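Local coordinates for protein Aster-A (Mus musculus, PDB 6GQF), which carries cholesterol from the plasma membrane to the endoplasmic reticulum without vesicles, here represented by its sterol-binding VASt (ASTER) domain holding 25-hydroxycholesterol, at residues F68-F74 with D192-L197; V111-L117 with V129-T135; A147-C151 with L162-S166. One frame throughout, in Å; residues are numbered along the deposited sequence.

Contact 1. Residues F68-F74 with D192-L197; sequences FLQQRKF and DYFHHL. With HC3 (25-hydroxycholesterol), chain E.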
loop_
_atom_site.group_PDB
_atom_site.type_symbol
_atom_site.label_atom_id
_atom_site.label_comp_id
_atom_site.label_asym_id
_atom_site.label_seq_id
_atom_site.Cartn_x
_atom_site.Cartn_y
_atom_site.Cartn_z
ATOM N N PHE A 68 4.764 0.484 -12.583
ATOM C CA PHE A 68 5.446 0.509 -11.291
ATOM C C PHE A 68 5.517 -0.877 -10.647
ATOM O O PHE A 68 6.562 -1.269 -10.130
ATOM C CB PHE A 68 4.754 1.486 -10.334
ATOM C CG PHE A 68 5.390 1.546 -8.975
ATOM C CD1 PHE A 68 6.726 1.888 -8.836
ATOM C CD2 PHE A 68 4.660 1.254 -7.837
ATOM C CE1 PHE A 68 7.318 1.937 -7.588
ATOM C CE2 PHE A 68 5.248 1.304 -6.586
ATOM C CZ PHE A 68 6.576 1.644 -6.462
ATOM N N LEU A 69 4.408 -1.612 -10.667
ATOM C CA LEU A 69 4.380 -2.955 -10.095
ATOM C C LEU A 69 5.242 -3.895 -10.934
ATOM O O LEU A 69 5.845 -4.836 -10.415
ATOM C CB LEU A 69 2.942 -3.476 -10.004
ATOM C CG LEU A 69 1.973 -2.708 -9.096
ATOM C CD1 LEU A 69 0.621 -3.406 -9.059
ATOM C CD2 LEU A 69 2.518 -2.537 -7.686
ATOM N N GLN A 70 5.295 -3.631 -12.234
ATOM C CA GLN A 70 6.215 -4.325 -13.121
ATOM C C GLN A 70 7.654 -4.033 -12.698
ATOM O O GLN A 70 8.523 -4.899 -12.768
ATOM C CB GLN A 70 5.978 -3.900 -14.574
ATOM C CG GLN A 70 6.988 -4.443 -15.576
ATOM C CD GLN A 70 6.729 -3.945 -16.984
ATOM O OE1 GLN A 70 5.702 -3.321 -17.257
ATOM N NE2 GLN A 70 7.663 -4.219 -17.889
ATOM N N GLN A 71 7.888 -2.806 -12.240
ATOM C CA GLN A 71 9.230 -2.351 -11.886
ATOM C C GLN A 71 9.729 -2.980 -10.580
ATOM O O GLN A 71 10.919 -3.256 -10.442
ATOM C CB GLN A 71 9.248 -0.818 -11.789
ATOM C CG GLN A 71 10.618 -0.203 -11.539
ATOM C CD GLN A 71 10.593 1.318 -11.573
ATOM O OE1 GLN A 71 9.667 1.925 -12.114
ATOM N NE2 GLN A 71 11.615 1.940 -10.993
ATOM N N ARG A 72 8.825 -3.212 -9.631
ATOM C CA ARG A 72 9.187 -3.886 -8.382
ATOM C C ARG A 72 9.012 -5.394 -8.499
ATOM O O ARG A 72 8.979 -6.107 -7.495
ATOM C CB ARG A 72 8.358 -3.357 -7.217
ATOM C CG ARG A 72 8.587 -1.896 -6.947
ATOM C CD ARG A 72 8.497 -1.586 -5.473
ATOM N NE ARG A 72 9.795 -1.674 -4.796
ATOM C CZ ARG A 72 10.107 -2.523 -3.814
ATOM N NH1 ARG A 72 9.229 -3.409 -3.349
ATOM N NH2 ARG A 72 11.320 -2.481 -3.287
ATOM N N LYS A 73 8.890 -5.863 -9.737
ATOM C CA LYS A 73 8.908 -7.288 -10.054
ATOM C C LYS A 73 7.715 -8.044 -9.469
ATOM O O LYS A 73 7.879 -9.090 -8.846
ATOM C CB LYS A 73 10.216 -7.921 -9.563
ATOM C CG LYS A 73 11.469 -7.361 -10.227
ATOM C CD LYS A 73 12.745 -7.779 -9.489
ATOM C CE LYS A 73 12.929 -9.300 -9.438
ATOM N NZ LYS A 73 14.172 -9.698 -8.704
ATOM N N PHE A 74 6.516 -7.513 -9.683
ATOM C CA PHE A 74 5.293 -8.181 -9.252
ATOM C C PHE A 74 4.620 -8.848 -10.442
ATOM O O PHE A 74 4.413 -8.220 -11.481
ATOM C CB PHE A 74 4.332 -7.194 -8.586
ATOM C CG PHE A 74 4.821 -6.658 -7.268
ATOM C CD1 PHE A 74 6.002 -7.113 -6.698
ATOM C CD2 PHE A 74 4.087 -5.700 -6.595
ATOM C CE1 PHE A 74 6.437 -6.614 -5.487
ATOM C CE2 PHE A 74 4.517 -5.199 -5.389
ATOM C CZ PHE A 74 5.691 -5.654 -4.831
ATOM N N ASP A 192 10.979 -0.029 1.786
ATOM C CA ASP A 192 11.621 -0.164 0.490
ATOM C C ASP A 192 10.598 0.017 -0.620
ATOM O O ASP A 192 10.905 0.567 -1.679
ATOM C CB ASP A 192 12.304 -1.522 0.363
ATOM C CG ASP A 192 13.070 -1.668 -0.938
ATOM O OD1 ASP A 192 13.730 -0.694 -1.358
ATOM O OD2 ASP A 192 13.009 -2.756 -1.544
ATOM N N TYR A 193 9.376 -0.440 -0.366
ATOM C CA TYR A 193 8.307 -0.344 -1.353
ATOM C C TYR A 193 7.841 1.098 -1.529
ATOM O O TYR A 193 7.822 1.620 -2.643
ATOM C CB TYR A 193 7.117 -1.231 -0.959
ATOM C CG TYR A 193 5.923 -1.044 -1.873
ATOM C CD1 TYR A 193 5.800 -1.778 -3.049
ATOM C CD2 TYR A 193 4.931 -0.121 -1.575
ATOM C CE1 TYR A 193 4.721 -1.601 -3.893
ATOM C CE2 TYR A 193 3.851 0.061 -2.414
ATOM C CZ TYR A 193 3.751 -0.682 -3.572
ATOM O OH TYR A 193 2.673 -0.503 -4.410
ATOM N N PHE A 194 7.466 1.735 -0.423
ATOM C CA PHE A 194 6.869 3.064 -0.476
ATOM C C PHE A 194 7.887 4.156 -0.798
ATOM O O PHE A 194 7.542 5.169 -1.404
ATOM C CB PHE A 194 6.156 3.374 0.845
ATOM C CG PHE A 194 4.823 2.693 0.982
ATOM C CD1 PHE A 194 3.719 3.148 0.275
ATOM C CD2 PHE A 194 4.676 1.590 1.804
ATOM C CE1 PHE A 194 2.495 2.515 0.391
ATOM C CE2 PHE A 194 3.452 0.957 1.926
ATOM C CZ PHE A 194 2.362 1.422 1.219
ATOM N N HIS A 195 9.140 3.957 -0.411
ATOM C CA HIS A 195 10.168 4.936 -0.737
ATOM C C HIS A 195 10.413 4.944 -2.247
ATOM O O HIS A 195 10.617 6.002 -2.840
ATOM C CB HIS A 195 11.455 4.649 0.041
ATOM C CG HIS A 195 11.363 4.998 1.496
ATOM N ND1 HIS A 195 12.203 4.464 2.449
ATOM C CD2 HIS A 195 10.524 5.829 2.161
ATOM C CE1 HIS A 195 11.886 4.949 3.636
ATOM N NE2 HIS A 195 10.871 5.779 3.490
ATOM N N HIS A 196 10.361 3.768 -2.867
ATOM C CA HIS A 196 10.450 3.667 -4.323
ATOM C C HIS A 196 9.189 4.213 -4.987
ATOM O O HIS A 196 9.242 4.745 -6.095
ATOM C CB HIS A 196 10.676 2.217 -4.751
ATOM C CG HIS A 196 12.091 1.755 -4.596
ATOM N ND1 HIS A 196 12.489 0.466 -4.880
ATOM C CD2 HIS A 196 13.205 2.411 -4.191
ATOM C CE1 HIS A 196 13.784 0.347 -4.655
ATOM N NE2 HIS A 196 14.243 1.512 -4.236
ATOM N N LEU A 197 8.055 4.072 -4.311
ATOM C CA LEU A 197 6.798 4.601 -4.822
ATOM C C LEU A 197 6.827 6.124 -4.826
ATOM O O LEU A 197 6.265 6.762 -5.716
ATOM C CB LEU A 197 5.617 4.094 -3.988
ATOM C CG LEU A 197 4.246 4.740 -4.250
ATOM C CD1 LEU A 197 3.737 4.462 -5.666
ATOM C CD2 LEU A 197 3.237 4.271 -3.214
HETATM C C18 HC3 E . 6.918 -6.978 3.147
HETATM C C13 HC3 E . 5.730 -7.930 2.974
HETATM C C12 HC3 E . 5.676 -8.188 1.571
HETATM C C11 HC3 E . 5.256 -6.880 0.683
HETATM C C9 HC3 E . 3.973 -6.218 1.174
HETATM C C10 HC3 E . 3.551 -4.920 0.291
HETATM C C19 HC3 E . 4.798 -4.105 0.033
HETATM C C1 HC3 E . 3.024 -5.379 -1.068
HETATM C C2 HC3 E . 2.547 -4.225 -1.918
HETATM C C3 HC3 E . 1.518 -3.386 -1.230
HETATM O O1 HC3 E . 1.201 -2.248 -2.033
HETATM C C4 HC3 E . 2.001 -2.900 0.134
HETATM C C5 HC3 E . 2.550 -4.061 0.958
HETATM C C6 HC3 E . 2.540 -3.974 2.606
HETATM C C7 HC3 E . 2.805 -5.236 3.334
HETATM C C8 HC3 E . 4.111 -5.918 2.662
HETATM C C14 HC3 E . 4.454 -7.173 3.423
HETATM C C15 HC3 E . 4.529 -7.124 5.034
HETATM C C16 HC3 E . 5.459 -8.518 5.419
HETATM C C17 HC3 E . 5.896 -9.150 4.083
HETATM C C20 HC3 E . 7.220 -9.749 4.058
HETATM C C21 HC3 E . 7.166 -10.952 3.069
HETATM C C22 HC3 E . 7.835 -10.202 5.428
HETATM C C23 HC3 E . 7.987 -11.690 5.630
HETATM C C24 HC3 E . 8.313 -11.858 7.096
HETATM C C25 HC3 E . 8.936 -13.209 7.342
HETATM C C26 HC3 E . 9.103 -13.364 8.834
HETATM C C27 HC3 E . 8.019 -14.296 6.813
HETATM O O2 HC3 E . 10.194 -13.267 6.710
#
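The last turn of helix 63-71 and the loop after it lie against the long helix that carries 192-197. The CA-to-CB bond of Phe-68 points toward the second helix, and chi1 t carries the ring on to it: CZ comes 3.4 Å from CA and 3.6 Å from CB of Leu-197, and CE2 lies 3.8 Å from Tyr-193 OH. The Phe-68 and Tyr-193 rings meet obliquely, centroids 5.7 Å apart. Tyr-193, also t, has its CE1 3.9 Å from Phe-74 CE2, while C2 of the sterol lies over one face of its ring. Lys-73, with positive phi, is the C' residue of a Schellman motif (Phe-74 N to Leu-69 O, 2.9 Å), and this turn places Phe-74 beside the sterol and against Tyr-96 and Ile-98. Arg-72 starts m, but chi2 and chi3 leave the usual wells as the side chain bends alongside Tyr-193, Arg-72 CD to Tyr-193 CD1 3.6 Å. Arg-72 NH2 makes a very short salt bridge to Asp-192 OD2, 2.4 Å, and Arg-72 NE gives a weak hydrogen bond to His-196 ND1, 3.4 Å. Tyr-193 OH lies 3.3 Å from sterol O1 and bonds a glycerol, probably from crystallisation. The chemistry thus divides: ionic pairing ties the loop after helix 63-71 to helix 176-202 at the more exposed edge, while Phe-68 backs Tyr-193, whose ring, with Phe-74 beside it, faces the sterol A ring.

Contact 2. Residues V111-L117 with V129-T135; sequences VVETQTL and VDSEVLT. With HC3 (25-hydroxycholesterol), chain E.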
loop_
_atom_site.group_PDB
_atom_site.type_symbol
_atom_site.label_atom_id
_atom_site.label_comp_id
_atom_site.label_asym_id
_atom_site.label_seq_id
_atom_site.Cartn_x
_atom_site.Cartn_y
_atom_site.Cartn_z
ATOM N N VAL A 111 -0.135 -12.033 -2.579
ATOM C CA VAL A 111 -0.631 -10.931 -1.769
ATOM C C VAL A 111 -2.017 -10.520 -2.221
ATOM O O VAL A 111 -2.175 -9.960 -3.299
ATOM C CB VAL A 111 0.298 -9.705 -1.851
ATOM C CG1 VAL A 111 -0.309 -8.512 -1.111
ATOM C CG2 VAL A 111 1.669 -10.041 -1.296
ATOM N N VAL A 112 -3.014 -10.791 -1.388
ATOM C CA VAL A 112 -4.354 -10.281 -1.622
ATOM C C VAL A 112 -4.501 -8.973 -0.872
ATOM O O VAL A 112 -4.189 -8.902 0.315
ATOM C CB VAL A 112 -5.425 -11.268 -1.166
ATOM C CG1 VAL A 112 -6.819 -10.653 -1.293
ATOM C CG2 VAL A 112 -5.327 -12.538 -1.975
ATOM N N GLU A 113 -4.972 -7.944 -1.569
ATOM C CA GLU A 113 -5.127 -6.619 -0.981
ATOM C C GLU A 113 -6.551 -6.104 -1.165
ATOM O O GLU A 113 -7.175 -6.346 -2.195
ATOM C CB GLU A 113 -4.125 -5.637 -1.602
ATOM C CG GLU A 113 -4.160 -4.230 -1.001
ATOM C CD GLU A 113 -3.157 -3.290 -1.643
ATOM O OE1 GLU A 113 -2.497 -3.702 -2.621
ATOM O OE2 GLU A 113 -3.030 -2.138 -1.171
ATOM N N THR A 114 -7.049 -5.401 -0.152
ATOM C CA THR A 114 -8.374 -4.790 -0.189
ATOM C C THR A 114 -8.272 -3.293 0.080
ATOM O O THR A 114 -7.704 -2.881 1.089
ATOM C CB THR A 114 -9.307 -5.425 0.850
ATOM O OG1 THR A 114 -9.251 -6.848 0.730
ATOM C CG2 THR A 114 -10.734 -4.963 0.649
ATOM N N GLN A 115 -8.832 -2.487 -0.818
ATOM C CA GLN A 115 -8.776 -1.034 -0.685
ATOM C C GLN A 115 -10.165 -0.416 -0.598
ATOM O O GLN A 115 -11.038 -0.738 -1.397
ATOM C CB GLN A 115 -8.012 -0.421 -1.859
ATOM C CG GLN A 115 -6.535 -0.757 -1.866
ATOM C CD GLN A 115 -5.779 -0.007 -2.938
ATOM O OE1 GLN A 115 -6.374 0.506 -3.886
ATOM N NE2 GLN A 115 -4.461 0.072 -2.792
ATOM N N THR A 116 -10.353 0.470 0.379
ATOM C CA THR A 116 -11.603 1.211 0.547
ATOM C C THR A 116 -11.379 2.714 0.394
ATOM O O THR A 116 -10.678 3.316 1.201
ATOM C CB THR A 116 -12.239 0.951 1.929
ATOM O OG1 THR A 116 -12.466 -0.452 2.100
ATOM C CG2 THR A 116 -13.564 1.682 2.058
ATOM N N LEU A 117 -12.000 3.315 -0.621
ATOM C CA LEU A 117 -11.802 4.734 -0.923
ATOM C C LEU A 117 -12.898 5.608 -0.329
ATOM O O LEU A 117 -14.082 5.340 -0.503
ATOM C CB LEU A 117 -11.746 4.952 -2.440
ATOM C CG LEU A 117 -11.056 6.227 -2.950
ATOM C CD1 LEU A 117 -10.736 6.070 -4.421
ATOM C CD2 LEU A 117 -11.897 7.480 -2.740
ATOM N N VAL A 129 -7.841 6.464 1.313
ATOM C CA VAL A 129 -8.132 5.054 1.086
ATOM C C VAL A 129 -7.393 4.185 2.091
ATOM O O VAL A 129 -6.199 4.363 2.332
ATOM C CB VAL A 129 -7.796 4.617 -0.378
ATOM C CG1 VAL A 129 -7.085 5.715 -1.125
ATOM C CG2 VAL A 129 -6.999 3.317 -0.428
ATOM N N ASP A 130 -8.149 3.268 2.697
ATOM C CA ASP A 130 -7.608 2.284 3.624
ATOM C C ASP A 130 -7.284 0.997 2.888
ATOM O O ASP A 130 -8.059 0.545 2.049
ATOM C CB ASP A 130 -8.597 1.988 4.750
ATOM C CG ASP A 130 -8.622 3.067 5.812
ATOM O OD1 ASP A 130 -7.546 3.605 6.149
ATOM O OD2 ASP A 130 -9.722 3.367 6.323
ATOM N N SER A 131 -6.147 0.400 3.225
ATOM C CA SER A 131 -5.677 -0.793 2.538
ATOM C C SER A 131 -5.376 -1.913 3.528
ATOM O O SER A 131 -4.645 -1.710 4.495
ATOM C CB SER A 131 -4.432 -0.463 1.710
ATOM O OG SER A 131 -4.047 -1.566 0.907
ATOM N N GLU A 132 -5.963 -3.085 3.291
ATOM C CA GLU A 132 -5.633 -4.293 4.047
ATOM C C GLU A 132 -4.828 -5.239 3.165
ATOM O O GLU A 132 -5.309 -5.679 2.123
ATOM C CB GLU A 132 -6.891 -5.004 4.546
ATOM C CG GLU A 132 -7.742 -4.208 5.506
ATOM C CD GLU A 132 -8.930 -5.012 5.998
ATOM O OE1 GLU A 132 -8.711 -6.124 6.528
ATOM O OE2 GLU A 132 -10.080 -4.545 5.841
ATOM N N VAL A 133 -3.609 -5.550 3.590
ATOM C CA VAL A 133 -2.705 -6.382 2.805
ATOM C C VAL A 133 -2.443 -7.689 3.525
ATOM O O VAL A 133 -1.877 -7.713 4.618
ATOM C CB VAL A 133 -1.366 -5.668 2.534
ATOM C CG1 VAL A 133 -0.394 -6.590 1.800
ATOM C CG2 VAL A 133 -1.601 -4.401 1.728
ATOM N N LEU A 134 -2.868 -8.777 2.895
ATOM C CA LEU A 134 -2.640 -10.111 3.418
ATOM C C LEU A 134 -1.666 -10.821 2.503
ATOM O O LEU A 134 -1.949 -11.040 1.325
ATOM C CB LEU A 134 -3.950 -10.892 3.530
ATOM C CG LEU A 134 -4.872 -10.504 4.693
ATOM C CD1 LEU A 134 -5.532 -9.137 4.513
ATOM C CD2 LEU A 134 -5.928 -11.561 4.859
ATOM N N THR A 135 -0.503 -11.145 3.057
ATOM C CA THR A 135 0.525 -11.888 2.351
ATOM C C THR A 135 0.404 -13.368 2.702
ATOM O O THR A 135 0.443 -13.737 3.875
ATOM C CB THR A 135 1.927 -11.378 2.712
ATOM O OG1 THR A 135 2.206 -11.683 4.083
ATOM C CG2 THR A 135 2.013 -9.872 2.517
HETATM C C18 HC3 E . 6.918 -6.978 3.147
HETATM C C13 HC3 E . 5.730 -7.930 2.974
HETATM C C12 HC3 E . 5.676 -8.188 1.571
HETATM C C11 HC3 E . 5.256 -6.880 0.683
HETATM C C9 HC3 E . 3.973 -6.218 1.174
HETATM C C10 HC3 E . 3.551 -4.920 0.291
HETATM C C19 HC3 E . 4.798 -4.105 0.033
HETATM C C1 HC3 E . 3.024 -5.379 -1.068
HETATM C C2 HC3 E . 2.547 -4.225 -1.918
HETATM C C3 HC3 E . 1.518 -3.386 -1.230
HETATM O O1 HC3 E . 1.201 -2.248 -2.033
HETATM C C4 HC3 E . 2.001 -2.900 0.134
HETATM C C5 HC3 E . 2.550 -4.061 0.958
HETATM C C6 HC3 E . 2.540 -3.974 2.606
HETATM C C7 HC3 E . 2.805 -5.236 3.334
HETATM C C8 HC3 E . 4.111 -5.918 2.662
HETATM C C14 HC3 E . 4.454 -7.173 3.423
HETATM C C15 HC3 E . 4.529 -7.124 5.034
HETATM C C16 HC3 E . 5.459 -8.518 5.419
HETATM C C17 HC3 E . 5.896 -9.150 4.083
HETATM C C20 HC3 E . 7.220 -9.749 4.058
HETATM C C21 HC3 E . 7.166 -10.952 3.069
HETATM C C22 HC3 E . 7.835 -10.202 5.428
HETATM C C23 HC3 E . 7.987 -11.690 5.630
HETATM C C24 HC3 E . 8.313 -11.858 7.096
HETATM C C25 HC3 E . 8.936 -13.209 7.342
HETATM C C26 HC3 E . 9.103 -13.364 8.834
HETATM C C27 HC3 E . 8.019 -14.296 6.813
HETATM O O2 HC3 E . 10.194 -13.267 6.710
#
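A very short side-chain hydrogen bond, Ser-131 OG to Glu-113 OE2 at 2.4 Å, crosses the buried face of this antiparallel beta hairpin, part of the curved sheet of the StAR-like VASt fold. Gln-115 NE2 reaches the same Glu-113 OE2 at 3.1 Å. This polar cluster extends across the sheet to strand 90-99: Glu-113 OE1 bonds Tyr-96 OH, and Gln-115 OE1 bonds Arg-92. The strands run with their N-to-C directions at 166°, in unbroken register from Val-111 opposite Thr-135 to Leu-117 opposite Val-129. Hydrogen-bonded pairs are Val-112 with Leu-134, Thr-114 with Glu-132 and Thr-116 with Asp-130, each making two backbone bonds of 2.8 to 2.9 Å between the N of one residue and the O of its partner. CA-H...O contacts fill the intervals, as from Val-129 CA to Thr-116 O, 3.1 Å. Side chains alternate. Val-112, Thr-114, Thr-116, Asp-130, Glu-132 and Leu-134 occupy the more open face, where Asp-130 forms a salt bridge with Arg-149. The buried face carries Val-111, Glu-113, Gln-115, Leu-117, Val-129, Ser-131, Val-133 and Thr-135; at its Val-111/Thr-135 end Val-133 and Thr-135 line the pocket, Val-111 CG1 packing 3.5 Å from Val-133 CG1. There the protein meets the steroid rings: Val-133 CG1 lies 3.8 Å from sterol C7, and Thr-135 CG2 stands 3.8 Å from sterol C14.

Contact 3. Residues A147-C151 with L162-S166; sequences AHRYC and LRVSS. With HC3 (25-hydroxycholesterol), chain E.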
loop_
_atom_site.group_PDB
_atom_site.type_symbol
_atom_site.label_atom_id
_atom_site.label_comp_id
_atom_site.label_asym_id
_atom_site.label_seq_id
_atom_site.Cartn_x
_atom_site.Cartn_y
_atom_site.Cartn_z
ATOM N N ALA A 147 -1.775 -3.018 7.719
ATOM C CA ALA A 147 -2.720 -1.989 7.291
ATOM C C ALA A 147 -1.982 -0.721 6.868
ATOM O O ALA A 147 -0.932 -0.387 7.418
ATOM C CB ALA A 147 -3.705 -1.677 8.404
ATOM N N HIS A 148 -2.543 -0.029 5.880
ATOM C CA HIS A 148 -1.945 1.179 5.316
ATOM C C HIS A 148 -3.026 2.199 4.961
ATOM O O HIS A 148 -4.100 1.840 4.475
ATOM C CB HIS A 148 -1.119 0.825 4.078
ATOM C CG HIS A 148 -0.199 -0.334 4.292
ATOM N ND1 HIS A 148 1.150 -0.183 4.519
ATOM C CD2 HIS A 148 -0.446 -1.664 4.339
ATOM C CE1 HIS A 148 1.698 -1.371 4.692
ATOM N NE2 HIS A 148 0.751 -2.287 4.594
ATOM N N ARG A 149 -2.731 3.473 5.209
ATOM C CA ARG A 149 -3.665 4.562 4.932
ATOM C C ARG A 149 -3.028 5.591 4.003
ATOM O O ARG A 149 -1.982 6.149 4.320
ATOM C CB ARG A 149 -4.110 5.236 6.234
ATOM C CG ARG A 149 -5.335 6.130 6.077
ATOM C CD ARG A 149 -5.649 6.941 7.333
ATOM N NE ARG A 149 -5.897 6.111 8.510
ATOM C CZ ARG A 149 -7.045 5.488 8.770
ATOM N NH1 ARG A 149 -8.067 5.574 7.932
ATOM N NH2 ARG A 149 -7.168 4.766 9.874
ATOM N N TYR A 150 -3.659 5.824 2.856
ATOM C CA TYR A 150 -3.248 6.876 1.934
ATOM C C TYR A 150 -4.131 8.102 2.140
ATOM O O TYR A 150 -5.355 7.982 2.150
ATOM C CB TYR A 150 -3.369 6.424 0.479
ATOM C CG TYR A 150 -2.565 5.208 0.074
ATOM C CD1 TYR A 150 -2.949 3.930 0.462
ATOM C CD2 TYR A 150 -1.455 5.334 -0.745
ATOM C CE1 TYR A 150 -2.229 2.821 0.076
ATOM C CE2 TYR A 150 -0.732 4.231 -1.141
ATOM C CZ TYR A 150 -1.124 2.976 -0.729
ATOM O OH TYR A 150 -0.407 1.872 -1.121
ATOM N N CYS A 151 -3.515 9.272 2.299
ATOM C CA CYS A 151 -4.247 10.538 2.347
ATOM C C CYS A 151 -3.827 11.436 1.182
ATOM O O CYS A 151 -2.654 11.789 1.062
ATOM C CB CYS A 151 -4.002 11.263 3.675
ATOM S SG CYS A 151 -4.459 10.349 5.170
ATOM N N LEU A 162 0.642 14.090 -0.397
ATOM C CA LEU A 162 0.434 12.657 -0.231
ATOM C C LEU A 162 1.016 12.193 1.105
ATOM O O LEU A 162 2.190 12.432 1.391
ATOM C CB LEU A 162 1.071 11.886 -1.394
ATOM C CG LEU A 162 1.001 10.355 -1.358
ATOM C CD1 LEU A 162 -0.426 9.862 -1.333
ATOM C CD2 LEU A 162 1.719 9.767 -2.555
ATOM N N ARG A 163 0.184 11.553 1.923
ATOM C CA ARG A 163 0.633 10.934 3.168
ATOM C C ARG A 163 0.348 9.434 3.157
ATOM O O ARG A 163 -0.716 8.999 2.717
ATOM C CB ARG A 163 -0.044 11.580 4.379
ATOM C CG ARG A 163 0.462 12.964 4.708
ATOM C CD ARG A 163 -0.372 13.614 5.800
ATOM N NE ARG A 163 -0.173 13.004 7.115
ATOM C CZ ARG A 163 0.806 13.324 7.960
ATOM N NH1 ARG A 163 1.708 14.244 7.636
ATOM N NH2 ARG A 163 0.890 12.714 9.133
ATOM N N VAL A 164 1.307 8.649 3.639
ATOM C CA VAL A 164 1.108 7.218 3.810
ATOM C C VAL A 164 1.674 6.758 5.145
ATOM O O VAL A 164 2.879 6.837 5.387
ATOM C CB VAL A 164 1.763 6.403 2.682
ATOM C CG1 VAL A 164 1.452 4.914 2.853
ATOM C CG2 VAL A 164 1.289 6.896 1.320
ATOM N N SER A 165 0.785 6.287 6.008
ATOM C CA SER A 165 1.171 5.679 7.267
ATOM C C SER A 165 0.771 4.215 7.233
ATOM O O SER A 165 -0.133 3.830 6.492
ATOM C CB SER A 165 0.509 6.392 8.444
ATOM O OG SER A 165 -0.898 6.391 8.287
ATOM N N SER A 166 1.454 3.402 8.030
ATOM C CA SER A 166 1.203 1.968 8.058
ATOM C C SER A 166 1.236 1.456 9.487
ATOM O O SER A 166 1.606 2.184 10.405
ATOM C CB SER A 166 2.234 1.234 7.205
ATOM O OG SER A 166 2.257 1.805 5.903
HETATM C C18 HC3 E . 6.918 -6.978 3.147
HETATM C C13 HC3 E . 5.730 -7.930 2.974
HETATM C C12 HC3 E . 5.676 -8.188 1.571
HETATM C C11 HC3 E . 5.256 -6.880 0.683
HETATM C C9 HC3 E . 3.973 -6.218 1.174
HETATM C C10 HC3 E . 3.551 -4.920 0.291
HETATM C C19 HC3 E . 4.798 -4.105 0.033
HETATM C C1 HC3 E . 3.024 -5.379 -1.068
HETATM C C2 HC3 E . 2.547 -4.225 -1.918
HETATM C C3 HC3 E . 1.518 -3.386 -1.230
HETATM O O1 HC3 E . 1.201 -2.248 -2.033
HETATM C C4 HC3 E . 2.001 -2.900 0.134
HETATM C C5 HC3 E . 2.550 -4.061 0.958
HETATM C C6 HC3 E . 2.540 -3.974 2.606
HETATM C C7 HC3 E . 2.805 -5.236 3.334
HETATM C C8 HC3 E . 4.111 -5.918 2.662
HETATM C C14 HC3 E . 4.454 -7.173 3.423
HETATM C C15 HC3 E . 4.529 -7.124 5.034
HETATM C C16 HC3 E . 5.459 -8.518 5.419
HETATM C C17 HC3 E . 5.896 -9.150 4.083
HETATM C C20 HC3 E . 7.220 -9.749 4.058
HETATM C C21 HC3 E . 7.166 -10.952 3.069
HETATM C C22 HC3 E . 7.835 -10.202 5.428
HETATM C C23 HC3 E . 7.987 -11.690 5.630
HETATM C C24 HC3 E . 8.313 -11.858 7.096
HETATM C C25 HC3 E . 8.936 -13.209 7.342
HETATM C C26 HC3 E . 9.103 -13.364 8.834
HETATM C C27 HC3 E . 8.019 -14.296 6.813
HETATM O O2 HC3 E . 10.194 -13.267 6.710
#
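His-148 spreads its imidazole beside Ser-166, joining ND1 to OG by a 2.7 Å hydrogen bond that lies near the ring plane. The other ring nitrogen of His-148, NE2, is 3.2 Å from sterol C6 and hydrogen-bonds Thr-146, so this histidine is part of the sheet and of the sterol pocket at once. His-148 and Ser-166 form a non-hydrogen-bonded pair with a CA-CA distance of 4.2 Å in an antiparallel hairpin whose strands run with their N-to-C directions at 169°. Next along, Arg-149 and Ser-165 make a hydrogen-bonded pair, Arg-149 N to Ser-165 O 2.9 Å and Ser-165 N to Arg-149 O 3.2 Å; Cys-151 and Arg-163 repeat it, Cys-151 N to Arg-163 O 2.8 Å and Arg-163 N to Cys-151 O 3.0 Å. Between them Tyr-150 and Val-164 share the inner face with His-148 and Ser-166, and Tyr-150 CD2 touches Val-164 CG2 at 3.8 Å. On the other face Cys-151 and Arg-163 meet CB to CB at 4.0 Å. Both arginine ends leave the pair: Arg-149 forms a salt bridge with Asp-130, Arg-163 with Asp-36. The hairpin lies within the curved VASt sheet, strand 127-136 bordering 147-151 and strand 40-47 bordering 162-166, while helix 176-202 packs across its inner face, bringing Ile-190 to His-148, Phe-194 to Val-164 and Trp-187 to Ser-166.

From the N terminus the chain first lays down edge strand 40-47, then opens contact 1 at 68-74 before running through the remaining strands. Contact 2 closes first, as strand 127-136 folds back on 108-119; contact 3 follows in series, as 159-170 folds back on 144-156. Only when helix 176-202 brings in 192-197 does contact 1 close, with both hairpins nested inside its loop. The hairpins adjoin through strands 127-136 and 144-156, tied by the Asp-130 to Arg-149 salt bridge. Phe-194 of the long helix packs on Tyr-150, Val-164 and His-148, joining contact 1 to contact 3. Contacts 1 and 2 do not touch, yet all three reach the same sterol, held between the sheet and helix 176-202.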